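Local coordinates for protein post-proline cleaving enzyme (Rickettsia typhi, PDB 4HVT) that probably acts as a serine-type oligopeptidase of the prolyl oligopeptidase family, cleaving peptides after proline, at residues W192-H205 and P215-I227. Residues are numbered along the deposited sequence; the frame is centred on the assembly and turned at random. Where two conformers were deposited one is given.
Sequences WINKDTIIFNLVLH and PNSLYIWKRGESI. With EDO (1,2-ethanediol), chain B.
Arg-223 holds CG anti to the backbone N (chi1 -173°), runs straight through chi2 and bends at chi3 (-57°), which turns its guanidinium edge onto Lys-195 and Asp-196. Arg-223 NH2 gives a nearly straight bond to Lys-195 O at 2.8 Å, while its NE meets the anti lone pair of Asp-196 OD1 at 2.9 Å in a salt bridge, the carboxylate standing almost upright to the guanidinium plane. Lys-195 NZ holds the other oxygen, OD2, and Arg-223 NH2 also forms a salt bridge with Glu-160, so the guanidinium charge is probably offset by two carboxylates. From here the backbones run antiparallel: Ile-198 pairs with Trp-221 and Phe-200 with Tyr-219, each through two N-H...O bonds. On the face of these four residues, Phe-200 and Trp-221 meet rim to rim, CE1 to CE3 3.8 Å, with ring planes 25° apart. Leu-202 lays CD2 over one face of the Tyr-219 ring, 4.2 Å from its centroid, and also packs against Ile-227 CD1 at 3.8 Å. The Tyr-219 hydroxyl is hydrogen-bonded to the Glu-208 carboxylate. Strands 197-200 and 217-222 are the two inner strands of a four-stranded antiparallel sheet, a blade of the N-terminal beta-propeller characteristic of prolyl oligopeptidases.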
loop_
_atom_site.group_PDB
_atom_site.type_symbol
_atom_site.label_atom_id
_atom_site.label_comp_id
_atom_site.label_asym_id
_atom_site.label_seq_id
_atom_site.Cartn_x
_atom_site.Cartn_y
_atom_site.Cartn_z
ATOM N N TRP A 192 -2.128 6.481 -21.953
ATOM C CA TRP A 192 -2.327 6.602 -23.390
ATOM C C TRP A 192 -3.397 7.668 -23.742
ATOM O O TRP A 192 -4.452 7.720 -23.095
ATOM C CB TRP A 192 -2.764 5.278 -24.003
ATOM C CG TRP A 192 -1.783 4.186 -24.009
ATOM C CD1 TRP A 192 -1.655 3.224 -23.064
ATOM C CD2 TRP A 192 -0.791 3.907 -24.995
ATOM N NE1 TRP A 192 -0.698 2.329 -23.404
ATOM C CE2 TRP A 192 -0.106 2.747 -24.570
ATOM C CE3 TRP A 192 -0.375 4.532 -26.168
ATOM C CZ2 TRP A 192 0.916 2.190 -25.286
ATOM C CZ3 TRP A 192 0.657 3.963 -26.888
ATOM C CH2 TRP A 192 1.273 2.780 -26.443
ATOM N N ILE A 193 -3.135 8.500 -24.752
ATOM C CA ILE A 193 -4.074 9.496 -25.328
ATOM C C ILE A 193 -4.696 8.811 -26.594
ATOM O O ILE A 193 -5.958 8.806 -26.841
ATOM C CB ILE A 193 -3.302 10.848 -25.646
ATOM C CG1 ILE A 193 -2.834 11.629 -24.395
ATOM C CG2 ILE A 193 -4.090 11.845 -26.482
ATOM C CD1 ILE A 193 -3.899 11.919 -23.358
ATOM N N ASN A 194 -3.811 8.291 -27.443
ATOM C CA ASN A 194 -4.211 7.555 -28.603
ATOM C C ASN A 194 -3.061 6.614 -28.953
ATOM O O ASN A 194 -2.086 6.560 -28.216
ATOM C CB ASN A 194 -4.699 8.460 -29.753
ATOM C CG ASN A 194 -3.627 9.386 -30.327
ATOM O OD1 ASN A 194 -2.450 9.042 -30.414
ATOM N ND2 ASN A 194 -4.044 10.603 -30.760
ATOM N N LYS A 195 -3.120 5.913 -30.078
ATOM C CA LYS A 195 -2.092 4.930 -30.327
ATOM C C LYS A 195 -0.694 5.529 -30.525
ATOM O O LYS A 195 0.312 4.790 -30.411
ATOM C CB LYS A 195 -2.443 4.055 -31.517
ATOM C CG LYS A 195 -2.459 4.777 -32.834
ATOM C CD LYS A 195 -2.951 3.814 -33.912
ATOM C CE LYS A 195 -2.998 4.509 -35.234
ATOM N NZ LYS A 195 -1.729 5.108 -35.734
ATOM N N ASP A 196 -0.640 6.842 -30.736
ATOM C CA ASP A 196 0.601 7.571 -31.009
ATOM C C ASP A 196 0.881 8.732 -30.065
ATOM O O ASP A 196 1.745 9.581 -30.368
ATOM C CB ASP A 196 0.633 8.089 -32.457
ATOM C CG ASP A 196 0.538 6.960 -33.481
ATOM O OD1 ASP A 196 1.251 5.953 -33.316
ATOM O OD2 ASP A 196 -0.247 7.092 -34.478
ATOM N N THR A 197 0.237 8.749 -28.887
ATOM C CA THR A 197 0.376 9.883 -27.999
ATOM C C THR A 197 0.171 9.455 -26.566
ATOM O O THR A 197 -0.747 8.661 -26.273
ATOM C CB THR A 197 -0.703 10.935 -28.322
ATOM O OG1 THR A 197 -0.747 11.155 -29.736
ATOM C CG2 THR A 197 -0.391 12.248 -27.637
ATOM N N ILE A 198 1.064 9.874 -25.694
ATOM C CA ILE A 198 0.882 9.639 -24.250
ATOM C C ILE A 198 0.966 10.944 -23.463
ATOM O O ILE A 198 1.516 11.969 -23.936
ATOM C CB ILE A 198 1.922 8.594 -23.691
ATOM C CG1 ILE A 198 3.356 9.140 -23.768
ATOM C CG2 ILE A 198 1.820 7.288 -24.479
ATOM C CD1 ILE A 198 4.421 8.371 -22.993
ATOM N N ILE A 199 0.428 10.910 -22.256
ATOM C CA ILE A 199 0.636 11.982 -21.305
ATOM C C ILE A 199 1.273 11.381 -20.044
ATOM O O ILE A 199 0.972 10.277 -19.624
ATOM C CB ILE A 199 -0.706 12.714 -21.018
ATOM C CG1 ILE A 199 -0.487 13.882 -20.084
ATOM C CG2 ILE A 199 -1.775 11.796 -20.432
ATOM C CD1 ILE A 199 -1.733 14.732 -19.953
ATOM N N PHE A 200 2.164 12.109 -19.398
ATOM C CA PHE A 200 2.814 11.582 -18.199
ATOM C C PHE A 200 3.445 12.678 -17.355
ATOM O O PHE A 200 3.720 13.766 -17.862
ATOM C CB PHE A 200 3.791 10.445 -18.515
ATOM C CG PHE A 200 5.012 10.779 -19.313
ATOM C CD1 PHE A 200 4.968 11.352 -20.597
ATOM C CD2 PHE A 200 6.270 10.373 -18.841
ATOM C CE1 PHE A 200 6.135 11.616 -21.341
ATOM C CE2 PHE A 200 7.419 10.552 -19.610
ATOM C CZ PHE A 200 7.374 11.214 -20.825
ATOM N N ASN A 201 3.699 12.325 -16.082
ATOM C CA ASN A 201 4.332 13.195 -15.098
ATOM C C ASN A 201 5.846 12.993 -15.177
ATOM O O ASN A 201 6.455 12.340 -14.328
ATOM C CB ASN A 201 3.724 12.998 -13.699
ATOM C CG ASN A 201 3.750 11.564 -13.202
ATOM O OD1 ASN A 201 3.541 10.620 -13.973
ATOM N ND2 ASN A 201 4.024 11.410 -11.913
ATOM N N LEU A 202 6.414 13.583 -16.241
ATOM C CA LEU A 202 7.802 13.532 -16.654
ATOM C C LEU A 202 8.682 14.563 -15.934
ATOM O O LEU A 202 8.379 15.761 -15.926
ATOM C CB LEU A 202 7.915 13.794 -18.178
ATOM C CG LEU A 202 9.311 14.010 -18.754
ATOM C CD1 LEU A 202 10.219 12.836 -18.619
ATOM C CD2 LEU A 202 9.204 14.355 -20.230
ATOM N N VAL A 203 9.824 14.124 -15.409
ATOM C CA VAL A 203 10.849 15.049 -14.904
ATOM C C VAL A 203 11.866 15.224 -16.005
ATOM O O VAL A 203 12.796 14.426 -16.155
ATOM C CB VAL A 203 11.506 14.520 -13.621
ATOM C CG1 VAL A 203 12.524 15.513 -13.069
ATOM C CG2 VAL A 203 10.437 14.262 -12.571
ATOM N N LEU A 204 11.622 16.206 -16.864
ATOM C CA LEU A 204 12.517 16.404 -18.017
ATOM C C LEU A 204 13.752 17.166 -17.549
ATOM O O LEU A 204 14.907 16.833 -17.918
ATOM C CB LEU A 204 11.798 17.159 -19.126
ATOM C CG LEU A 204 12.588 17.428 -20.408
ATOM C CD1 LEU A 204 13.144 16.146 -20.974
ATOM C CD2 LEU A 204 11.725 18.150 -21.420
ATOM N N HIS A 205 13.495 18.212 -16.775
ATOM C CA HIS A 205 14.533 19.062 -16.189
ATOM C C HIS A 205 14.623 18.771 -14.674
ATOM O O HIS A 205 13.629 18.560 -14.037
ATOM C CB HIS A 205 14.205 20.516 -16.474
ATOM C CG HIS A 205 13.981 20.800 -17.934
ATOM N ND1 HIS A 205 15.006 20.753 -18.859
ATOM C CD2 HIS A 205 12.857 21.085 -18.641
ATOM C CE1 HIS A 205 14.533 21.034 -20.060
ATOM N NE2 HIS A 205 13.234 21.228 -19.958
ATOM N N PRO A 215 7.408 14.508 -9.290
ATOM C CA PRO A 215 7.301 15.368 -10.497
ATOM C C PRO A 215 6.211 16.428 -10.368
ATOM O O PRO A 215 5.084 16.110 -9.916
ATOM C CB PRO A 215 6.929 14.383 -11.597
ATOM C CG PRO A 215 7.462 13.044 -11.104
ATOM C CD PRO A 215 7.211 13.074 -9.601
ATOM N N ASN A 216 6.542 17.662 -10.760
ATOM C CA ASN A 216 5.585 18.737 -10.713
ATOM C C ASN A 216 4.893 19.052 -12.059
ATOM O O ASN A 216 4.044 19.946 -12.111
ATOM C CB ASN A 216 6.214 20.025 -10.169
ATOM C CG ASN A 216 7.144 20.699 -11.177
ATOM O OD1 ASN A 216 7.603 20.103 -12.151
ATOM N ND2 ASN A 216 7.428 21.957 -10.948
ATOM N N SER A 217 5.225 18.327 -13.105
ATOM C CA SER A 217 4.722 18.687 -14.459
ATOM C C SER A 217 4.100 17.543 -15.187
ATOM O O SER A 217 4.453 16.403 -14.902
ATOM C CB SER A 217 5.864 19.246 -15.295
ATOM O OG SER A 217 6.439 20.375 -14.668
ATOM N N LEU A 218 3.215 17.837 -16.139
ATOM C CA LEU A 218 2.696 16.864 -17.076
ATOM C C LEU A 218 3.098 17.283 -18.449
ATOM O O LEU A 218 3.020 18.488 -18.771
ATOM C CB LEU A 218 1.160 16.845 -16.999
ATOM C CG LEU A 218 0.547 16.317 -15.680
ATOM C CD1 LEU A 218 -0.988 16.422 -15.678
ATOM C CD2 LEU A 218 0.991 14.888 -15.427
ATOM N N TYR A 219 3.541 16.319 -19.226
ATOM C CA TYR A 219 3.929 16.462 -20.632
ATOM C C TYR A 219 3.096 15.527 -21.512
ATOM O O TYR A 219 2.723 14.387 -21.115
ATOM C CB TYR A 219 5.388 16.104 -20.829
ATOM C CG TYR A 219 6.403 17.154 -20.378
ATOM C CD1 TYR A 219 6.779 17.318 -19.011
ATOM C CD2 TYR A 219 6.998 17.981 -21.291
ATOM C CE1 TYR A 219 7.700 18.257 -18.635
ATOM C CE2 TYR A 219 7.948 18.958 -20.900
ATOM C CZ TYR A 219 8.298 19.100 -19.604
ATOM O OH TYR A 219 9.254 20.083 -19.292
ATOM N N ILE A 220 2.818 16.014 -22.721
ATOM C CA ILE A 220 2.212 15.189 -23.773
ATOM C C ILE A 220 3.297 14.917 -24.829
ATOM O O ILE A 220 4.069 15.813 -25.213
ATOM C CB ILE A 220 0.927 15.864 -24.345
ATOM C CG1 ILE A 220 0.180 14.974 -25.305
ATOM C CG2 ILE A 220 1.255 17.184 -24.989
ATOM C CD1 ILE A 220 -1.253 15.468 -25.614
ATOM N N TRP A 221 3.342 13.682 -25.332
ATOM C CA TRP A 221 4.456 13.225 -26.157
ATOM C C TRP A 221 3.936 12.376 -27.300
ATOM O O TRP A 221 3.165 11.398 -27.078
ATOM C CB TRP A 221 5.450 12.453 -25.296
ATOM C CG TRP A 221 6.785 12.175 -25.934
ATOM C CD1 TRP A 221 7.385 12.864 -26.955
ATOM C CD2 TRP A 221 7.730 11.191 -25.500
ATOM N NE1 TRP A 221 8.592 12.303 -27.246
ATOM C CE2 TRP A 221 8.829 11.269 -26.364
ATOM C CE3 TRP A 221 7.728 10.232 -24.494
ATOM C CZ2 TRP A 221 9.965 10.456 -26.218
ATOM C CZ3 TRP A 221 8.835 9.371 -24.391
ATOM C CH2 TRP A 221 9.928 9.502 -25.260
ATOM N N LYS A 222 4.355 12.739 -28.510
ATOM C CA LYS A 222 3.960 12.142 -29.778
ATOM C C LYS A 222 4.996 11.167 -30.275
ATOM O O LYS A 222 6.221 11.383 -30.173
ATOM C CB LYS A 222 3.761 13.245 -30.854
ATOM C CG LYS A 222 2.666 14.257 -30.563
ATOM C CD LYS A 222 2.759 15.467 -31.522
ATOM C CE LYS A 222 2.550 15.133 -32.972
ATOM N NZ LYS A 222 1.163 14.640 -33.083
ATOM N N ARG A 223 4.498 10.082 -30.823
ATOM C CA ARG A 223 5.324 9.063 -31.424
ATOM C C ARG A 223 6.206 9.655 -32.499
ATOM O O ARG A 223 5.772 10.518 -33.288
ATOM C CB ARG A 223 4.481 7.888 -31.971
ATOM C CG ARG A 223 5.312 6.729 -32.443
ATOM C CD ARG A 223 4.478 5.529 -32.909
ATOM N NE ARG A 223 3.554 5.011 -31.917
ATOM C CZ ARG A 223 3.893 4.252 -30.883
ATOM N NH1 ARG A 223 5.156 3.880 -30.695
ATOM N NH2 ARG A 223 2.962 3.866 -30.045
ATOM N N GLY A 224 7.470 9.240 -32.471
ATOM C CA GLY A 224 8.464 9.592 -33.445
ATOM C C GLY A 224 9.281 10.809 -33.100
ATOM O O GLY A 224 10.270 11.064 -33.779
ATOM N N GLU A 225 8.823 11.598 -32.117
ATOM C CA GLU A 225 9.504 12.839 -31.709
ATOM C C GLU A 225 10.416 12.626 -30.518
ATOM O O GLU A 225 10.106 11.867 -29.631
ATOM C CB GLU A 225 8.501 13.904 -31.328
ATOM C CG GLU A 225 7.579 14.278 -32.480
ATOM C CD GLU A 225 6.671 15.472 -32.192
ATOM O OE1 GLU A 225 6.719 16.091 -31.063
ATOM O OE2 GLU A 225 5.881 15.748 -33.142
ATOM N N SER A 226 11.551 13.330 -30.508
ATOM C CA SER A 226 12.439 13.319 -29.351
ATOM C C SER A 226 11.693 13.824 -28.125
ATOM O O SER A 226 10.812 14.667 -28.232
ATOM C CB SER A 226 13.657 14.223 -29.608
ATOM O OG SER A 226 14.541 14.173 -28.505
ATOM N N ILE A 227 12.085 13.362 -26.943
ATOM C CA ILE A 227 11.442 13.758 -25.691
ATOM C C ILE A 227 11.668 15.241 -25.405
ATOM O O ILE A 227 10.864 15.894 -24.747
ATOM C CB ILE A 227 11.916 12.905 -24.494
ATOM C CG1 ILE A 227 10.894 12.922 -23.377
ATOM C CG2 ILE A 227 13.204 13.492 -23.912
ATOM C CD1 ILE A 227 11.156 11.858 -22.347
HETATM C C1 EDO B . 8.304 7.200 -29.251
HETATM O O1 EDO B . 8.246 7.068 -30.688
HETATM C C2 EDO B . 8.362 8.691 -28.910
HETATM O O2 EDO B . 9.644 9.152 -29.363
HETATM O O HOH W 1 0.871 11.704 -32.122
HETATM O O HOH W 2 -0.955 14.019 -30.650
HETATM O O HOH W 3 3.870 13.672 -9.930
HETATM O O HOH W 4 7.759 16.940 -13.459
#